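Local coordinates for alcohol dehydrogenase (Aeropyrum pernix, PDB 1H2B), which probably oxidises alcohols with NAD+ as a zinc-dependent dehydrogenase of the medium-chain type, at residues G94-T108 with M141-I155. Numbering follows the deposited sequence.
Sequences GLEKGDPVILHPAVT and MRTSHRSVIKLPKDI
Ser147 OG is gripped twice: it donates to Ala106 O at 2.7 Å and accepts from a water that in turn accepts a hydrogen bond from Thr108 N. A serine suits this spot because its short hydroxyl, held anti to its carbonyl carbon (chi1 -54°), reaches the loop beyond strand 100-103 and serves as donor and acceptor at once. Beside it, Ser147 O receives His104 N at 2.8 Å, continuing the antiparallel ladder in which Ile102 and Ile149 form the hydrogen-bonded pair. Farther along, Leu151 N and a second water both donate to Pro100 O, and the proline ring packs its CB against Ile155 CG2 at 3.7 Å. On one face of the ladder Val101 CG1 presses tightly on Val148 CG1 at 3.4 Å, the two crossing at a slant, while Leu103 CD1 meets Met141 CE tip to tip at 3.5 Å. The branched valines fill the space close to the strands, whereas the unbranched methionine carries its methyl out to the leucine. At the margin of this layer Lys150 slides past Leu95 and, bent at chi3 (73°), delivers NZ to Gly94 O at 2.8 Å, in the carbonyl plane. Asp99 OD2 lies 4.2 Å from Lys150 NZ, too far for a salt bridge, and accepts Glu96 N from above the carboxylate plane across a type II turn. Were Asp99 an alanine, Glu96 N would probably lose its acceptor and the Lys150 ammonium the carboxylate that lies near it. Both segments belong to the GroES-like domain: Thr108 leads toward the zinc site of Asp109, Cys112 and Cys115, and Arg146 O accepts from Arg116 of a second subunit. Strand 100-103 lies between strands 148-150 and 81-88, with Ile102 packed on helix 166-181 and Ile149 on helix 312-323.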
loop_
_atom_site.group_PDB
_atom_site.type_symbol
_atom_site.label_atom_id
_atom_site.label_comp_id
_atom_site.label_asym_id
_atom_site.label_seq_id
_atom_site.Cartn_x
_atom_site.Cartn_y
_atom_site.Cartn_z
ATOM N N GLY B 94 29.831 -8.863 17.484
ATOM C CA GLY B 94 30.315 -8.502 16.159
ATOM C C GLY B 94 31.011 -7.145 16.037
ATOM O O GLY B 94 31.240 -6.674 14.938
ATOM N N LEU B 95 31.362 -6.550 17.172
ATOM C CA LEU B 95 32.048 -5.237 17.186
ATOM C C LEU B 95 33.290 -5.236 18.035
ATOM O O LEU B 95 33.254 -5.663 19.179
ATOM C CB LEU B 95 31.071 -4.152 17.699
ATOM C CG LEU B 95 29.841 -3.869 16.824
ATOM C CD1 LEU B 95 28.784 -3.021 17.588
ATOM C CD2 LEU B 95 30.255 -3.232 15.508
ATOM N N GLU B 96 34.377 -4.736 17.473
ATOM C CA GLU B 96 35.623 -4.653 18.232
ATOM C C GLU B 96 36.395 -3.417 17.827
ATOM O O GLU B 96 36.192 -2.834 16.747
ATOM C CB GLU B 96 36.430 -5.960 18.137
ATOM C CG GLU B 96 36.958 -6.257 16.773
ATOM C CD GLU B 96 37.571 -7.662 16.621
ATOM O OE1 GLU B 96 37.562 -8.483 17.547
ATOM O OE2 GLU B 96 38.025 -7.922 15.521
ATOM N N LYS B 97 37.306 -3.020 18.715
ATOM C CA LYS B 97 38.114 -1.839 18.491
ATOM C C LYS B 97 38.639 -1.800 17.073
ATOM O O LYS B 97 39.249 -2.765 16.587
ATOM C CB LYS B 97 39.277 -1.736 19.538
ATOM C CG LYS B 97 40.166 -0.494 19.289
ATOM C CD LYS B 97 40.894 0.025 20.534
ATOM C CE LYS B 97 41.801 1.206 20.114
ATOM N NZ LYS B 97 42.385 1.933 21.271
ATOM N N GLY B 98 38.430 -0.668 16.423
ATOM C CA GLY B 98 38.937 -0.401 15.087
ATOM C C GLY B 98 37.896 -0.590 13.984
ATOM O O GLY B 98 38.154 -0.139 12.849
ATOM N N ASP B 99 36.759 -1.231 14.282
ATOM C CA ASP B 99 35.795 -1.516 13.216
ATOM C C ASP B 99 35.186 -0.178 12.752
ATOM O O ASP B 99 34.688 0.570 13.590
ATOM C CB ASP B 99 34.659 -2.388 13.723
ATOM C CG ASP B 99 35.041 -3.850 13.921
ATOM O OD1 ASP B 99 36.091 -4.238 13.356
ATOM O OD2 ASP B 99 34.289 -4.623 14.599
ATOM N N PRO B 100 35.169 0.110 11.459
ATOM C CA PRO B 100 34.515 1.340 10.989
ATOM C C PRO B 100 33.002 1.194 11.025
ATOM O O PRO B 100 32.454 0.137 10.677
ATOM C CB PRO B 100 34.998 1.486 9.542
ATOM C CG PRO B 100 35.248 -0.013 9.118
ATOM C CD PRO B 100 35.850 -0.633 10.363
ATOM N N VAL B 101 32.344 2.277 11.434
ATOM C CA VAL B 101 30.897 2.225 11.658
ATOM C C VAL B 101 30.257 3.563 11.300
ATOM O O VAL B 101 30.905 4.646 11.291
ATOM C CB VAL B 101 30.526 1.911 13.133
ATOM C CG1 VAL B 101 31.014 0.494 13.537
ATOM C CG2 VAL B 101 31.068 2.991 14.117
ATOM N N ILE B 102 28.963 3.481 10.982
ATOM C CA ILE B 102 28.127 4.662 10.852
ATOM C C ILE B 102 27.016 4.506 11.872
ATOM O O ILE B 102 26.545 3.408 12.157
ATOM C CB ILE B 102 27.582 4.846 9.396
ATOM C CG1 ILE B 102 26.700 6.135 9.299
ATOM C CG2 ILE B 102 26.738 3.607 8.928
ATOM C CD1 ILE B 102 26.487 6.516 7.806
ATOM N N LEU B 103 26.617 5.620 12.466
ATOM C CA LEU B 103 25.650 5.572 13.559
ATOM C C LEU B 103 24.292 6.095 13.209
ATOM O O LEU B 103 24.139 7.258 12.789
ATOM C CB LEU B 103 26.151 6.340 14.807
ATOM C CG LEU B 103 27.540 5.903 15.281
ATOM C CD1 LEU B 103 27.979 6.727 16.534
ATOM C CD2 LEU B 103 27.521 4.434 15.652
ATOM N N HIS B 104 23.264 5.266 13.424
ATOM C CA HIS B 104 21.902 5.783 13.398
ATOM C C HIS B 104 21.729 6.778 14.550
ATOM O O HIS B 104 22.240 6.549 15.642
ATOM C CB HIS B 104 20.915 4.642 13.591
ATOM C CG HIS B 104 19.500 5.050 13.349
ATOM N ND1 HIS B 104 18.762 5.737 14.286
ATOM C CD2 HIS B 104 18.735 4.966 12.240
ATOM C CE1 HIS B 104 17.578 6.053 13.771
ATOM N NE2 HIS B 104 17.538 5.583 12.526
ATOM N N PRO B 105 21.119 7.934 14.305
ATOM C CA PRO B 105 21.151 8.956 15.359
ATOM C C PRO B 105 20.307 8.672 16.581
ATOM O O PRO B 105 20.486 9.381 17.563
ATOM C CB PRO B 105 20.704 10.246 14.636
ATOM C CG PRO B 105 20.139 9.813 13.321
ATOM C CD PRO B 105 20.505 8.418 13.050
ATOM N N ALA B 106 19.384 7.714 16.545
ATOM C CA ALA B 106 18.529 7.386 17.693
ATOM C C ALA B 106 19.147 6.256 18.503
ATOM O O ALA B 106 19.705 5.314 17.940
ATOM C CB ALA B 106 17.165 6.914 17.199
ATOM N N VAL B 107 19.101 6.379 19.816
ATOM C CA VAL B 107 19.492 5.315 20.708
ATOM C C VAL B 107 18.188 4.781 21.307
ATOM O O VAL B 107 17.487 5.498 22.032
ATOM C CB VAL B 107 20.453 5.868 21.809
ATOM C CG1 VAL B 107 20.602 4.808 22.934
ATOM C CG2 VAL B 107 21.795 6.203 21.210
ATOM N N THR B 108 17.839 3.535 20.986
ATOM C CA THR B 108 16.525 2.971 21.335
ATOM C C THR B 108 16.639 1.649 22.109
ATOM O O THR B 108 17.644 0.979 22.006
ATOM C CB THR B 108 15.680 2.717 20.050
ATOM O OG1 THR B 108 16.388 1.813 19.206
ATOM C CG2 THR B 108 15.568 3.989 19.200
ATOM N N MET B 141 32.361 9.199 21.586
ATOM C CA MET B 141 30.935 9.316 21.872
ATOM C C MET B 141 30.375 7.950 22.200
ATOM O O MET B 141 30.703 6.981 21.543
ATOM C CB MET B 141 30.190 9.866 20.625
ATOM C CG MET B 141 28.752 10.212 20.947
ATOM S SD MET B 141 27.783 10.549 19.399
ATOM C CE MET B 141 27.108 8.863 19.169
ATOM N N ARG B 142 29.549 7.893 23.244
ATOM C CA ARG B 142 28.807 6.684 23.575
ATOM C C ARG B 142 27.487 6.566 22.819
ATOM O O ARG B 142 26.803 7.586 22.500
ATOM C CB ARG B 142 28.649 6.532 25.095
ATOM C CG ARG B 142 27.731 7.532 25.778
ATOM C CD ARG B 142 27.677 7.362 27.289
ATOM N NE ARG B 142 26.559 8.103 27.850
ATOM C CZ ARG B 142 26.053 7.862 29.063
ATOM N NH1 ARG B 142 26.599 6.929 29.856
ATOM N NH2 ARG B 142 25.016 8.575 29.522
ATOM N N THR B 143 27.129 5.310 22.533
ATOM C CA THR B 143 25.895 5.032 21.819
ATOM C C THR B 143 25.462 3.614 22.141
ATOM O O THR B 143 26.107 2.980 22.977
ATOM C CB THR B 143 26.094 5.301 20.300
ATOM O OG1 THR B 143 24.828 5.154 19.661
ATOM C CG2 THR B 143 27.016 4.277 19.642
ATOM N N SER B 144 24.426 3.116 21.447
ATOM C CA SER B 144 23.931 1.736 21.625
ATOM C C SER B 144 24.373 0.896 20.435
ATOM O O SER B 144 24.446 1.355 19.302
ATOM C CB SER B 144 22.418 1.704 21.685
ATOM O OG SER B 144 21.939 0.347 21.567
ATOM N N HIS B 145 24.675 -0.390 20.684
ATOM C CA HIS B 145 25.011 -1.278 19.582
ATOM C C HIS B 145 23.848 -1.345 18.579
ATOM O O HIS B 145 24.107 -1.592 17.395
ATOM C CB HIS B 145 25.347 -2.718 20.092
ATOM C CG HIS B 145 24.150 -3.485 20.540
ATOM N ND1 HIS B 145 23.664 -3.425 21.825
ATOM C CD2 HIS B 145 23.312 -4.314 19.861
ATOM C CE1 HIS B 145 22.575 -4.170 21.924
ATOM N NE2 HIS B 145 22.350 -4.730 20.752
ATOM N N ARG B 146 22.627 -1.077 19.051
ATOM C CA ARG B 146 21.447 -1.086 18.166
ATOM C C ARG B 146 21.523 0.053 17.130
ATOM O O ARG B 146 20.807 0.003 16.126
ATOM C CB ARG B 146 20.134 -0.979 18.927
ATOM C CG ARG B 146 19.829 -2.263 19.685
ATOM C CD ARG B 146 18.470 -2.211 20.358
ATOM N NE ARG B 146 17.491 -2.800 19.447
ATOM C CZ ARG B 146 16.579 -2.120 18.767
ATOM N NH1 ARG B 146 16.477 -0.810 18.900
ATOM N NH2 ARG B 146 15.754 -2.760 17.961
ATOM N N SER B 147 22.374 1.044 17.357
ATOM C CA SER B 147 22.473 2.192 16.447
ATOM C C SER B 147 23.591 1.999 15.447
ATOM O O SER B 147 23.798 2.814 14.564
ATOM C CB SER B 147 22.769 3.484 17.265
ATOM O OG SER B 147 21.821 3.655 18.295
ATOM N N VAL B 148 24.390 0.935 15.629
ATOM C CA VAL B 148 25.574 0.764 14.810
ATOM C C VAL B 148 25.330 -0.015 13.517
ATOM O O VAL B 148 24.693 -1.079 13.535
ATOM C CB VAL B 148 26.665 0.005 15.621
ATOM C CG1 VAL B 148 27.905 -0.314 14.771
ATOM C CG2 VAL B 148 27.091 0.852 16.783
ATOM N N ILE B 149 25.878 0.503 12.427
ATOM C CA ILE B 149 25.982 -0.258 11.176
ATOM C C ILE B 149 27.452 -0.351 10.829
ATOM O O ILE B 149 28.138 0.661 10.679
ATOM C CB ILE B 149 25.185 0.406 10.052
ATOM C CG1 ILE B 149 23.710 0.214 10.345
ATOM C CG2 ILE B 149 25.576 -0.256 8.692
ATOM C CD1 ILE B 149 22.860 0.934 9.335
ATOM N N LYS B 150 27.934 -1.591 10.710
ATOM C CA LYS B 150 29.314 -1.835 10.332
ATOM C C LYS B 150 29.549 -1.590 8.849
ATOM O O LYS B 150 28.750 -1.999 7.994
ATOM C CB LYS B 150 29.663 -3.296 10.655
ATOM C CG LYS B 150 29.878 -3.519 12.073
ATOM C CD LYS B 150 30.185 -4.995 12.361
ATOM C CE LYS B 150 31.565 -5.372 11.915
ATOM N NZ LYS B 150 31.739 -6.853 12.173
ATOM N N LEU B 151 30.647 -0.889 8.550
ATOM C CA LEU B 151 31.056 -0.619 7.200
ATOM C C LEU B 151 32.157 -1.592 6.828
ATOM O O LEU B 151 32.713 -2.299 7.699
ATOM C CB LEU B 151 31.540 0.825 7.116
ATOM C CG LEU B 151 30.365 1.773 7.381
ATOM C CD1 LEU B 151 30.855 3.138 7.567
ATOM C CD2 LEU B 151 29.420 1.714 6.188
ATOM N N PRO B 152 32.453 -1.695 5.539
ATOM C CA PRO B 152 33.509 -2.638 5.124
ATOM C C PRO B 152 34.810 -2.308 5.840
ATOM O O PRO B 152 35.195 -1.142 5.951
ATOM C CB PRO B 152 33.616 -2.384 3.623
ATOM C CG PRO B 152 32.210 -1.948 3.244
ATOM C CD PRO B 152 31.846 -1.010 4.388
ATOM N N LYS B 153 35.457 -3.363 6.340
ATOM C CA LYS B 153 36.630 -3.253 7.198
ATOM C C LYS B 153 37.757 -2.481 6.514
ATOM O O LYS B 153 38.502 -1.730 7.154
ATOM C CB LYS B 153 37.077 -4.657 7.590
ATOM C CG LYS B 153 37.989 -4.659 8.789
ATOM C CD LYS B 153 38.317 -6.061 9.250
ATOM C CE LYS B 153 39.184 -5.979 10.498
ATOM N NZ LYS B 153 40.588 -5.553 10.187
ATOM N N ASP B 154 37.820 -2.643 5.199
ATOM C CA ASP B 154 38.826 -2.042 4.339
ATOM C C ASP B 154 38.619 -0.549 3.992
ATOM O O ASP B 154 39.465 0.061 3.322
ATOM C CB ASP B 154 38.878 -2.851 3.026
ATOM C CG ASP B 154 37.472 -3.211 2.490
ATOM O OD1 ASP B 154 36.856 -4.191 2.988
ATOM O OD2 ASP B 154 36.900 -2.570 1.576
ATOM N N ILE B 155 37.507 0.055 4.409
ATOM C CA ILE B 155 37.197 1.407 3.916
ATOM C C ILE B 155 38.289 2.393 4.326
ATOM O O ILE B 155 38.794 2.329 5.438
ATOM C CB ILE B 155 35.780 1.876 4.424
ATOM C CG1 ILE B 155 35.345 3.158 3.708
ATOM C CG2 ILE B 155 35.787 2.125 5.949
ATOM C CD1 ILE B 155 33.829 3.459 3.883
HETATM O O HOH W 1 33.145 -2.599 10.375
HETATM O O HOH W 2 24.060 7.104 17.793
HETATM O O HOH W 3 19.562 2.158 19.077
#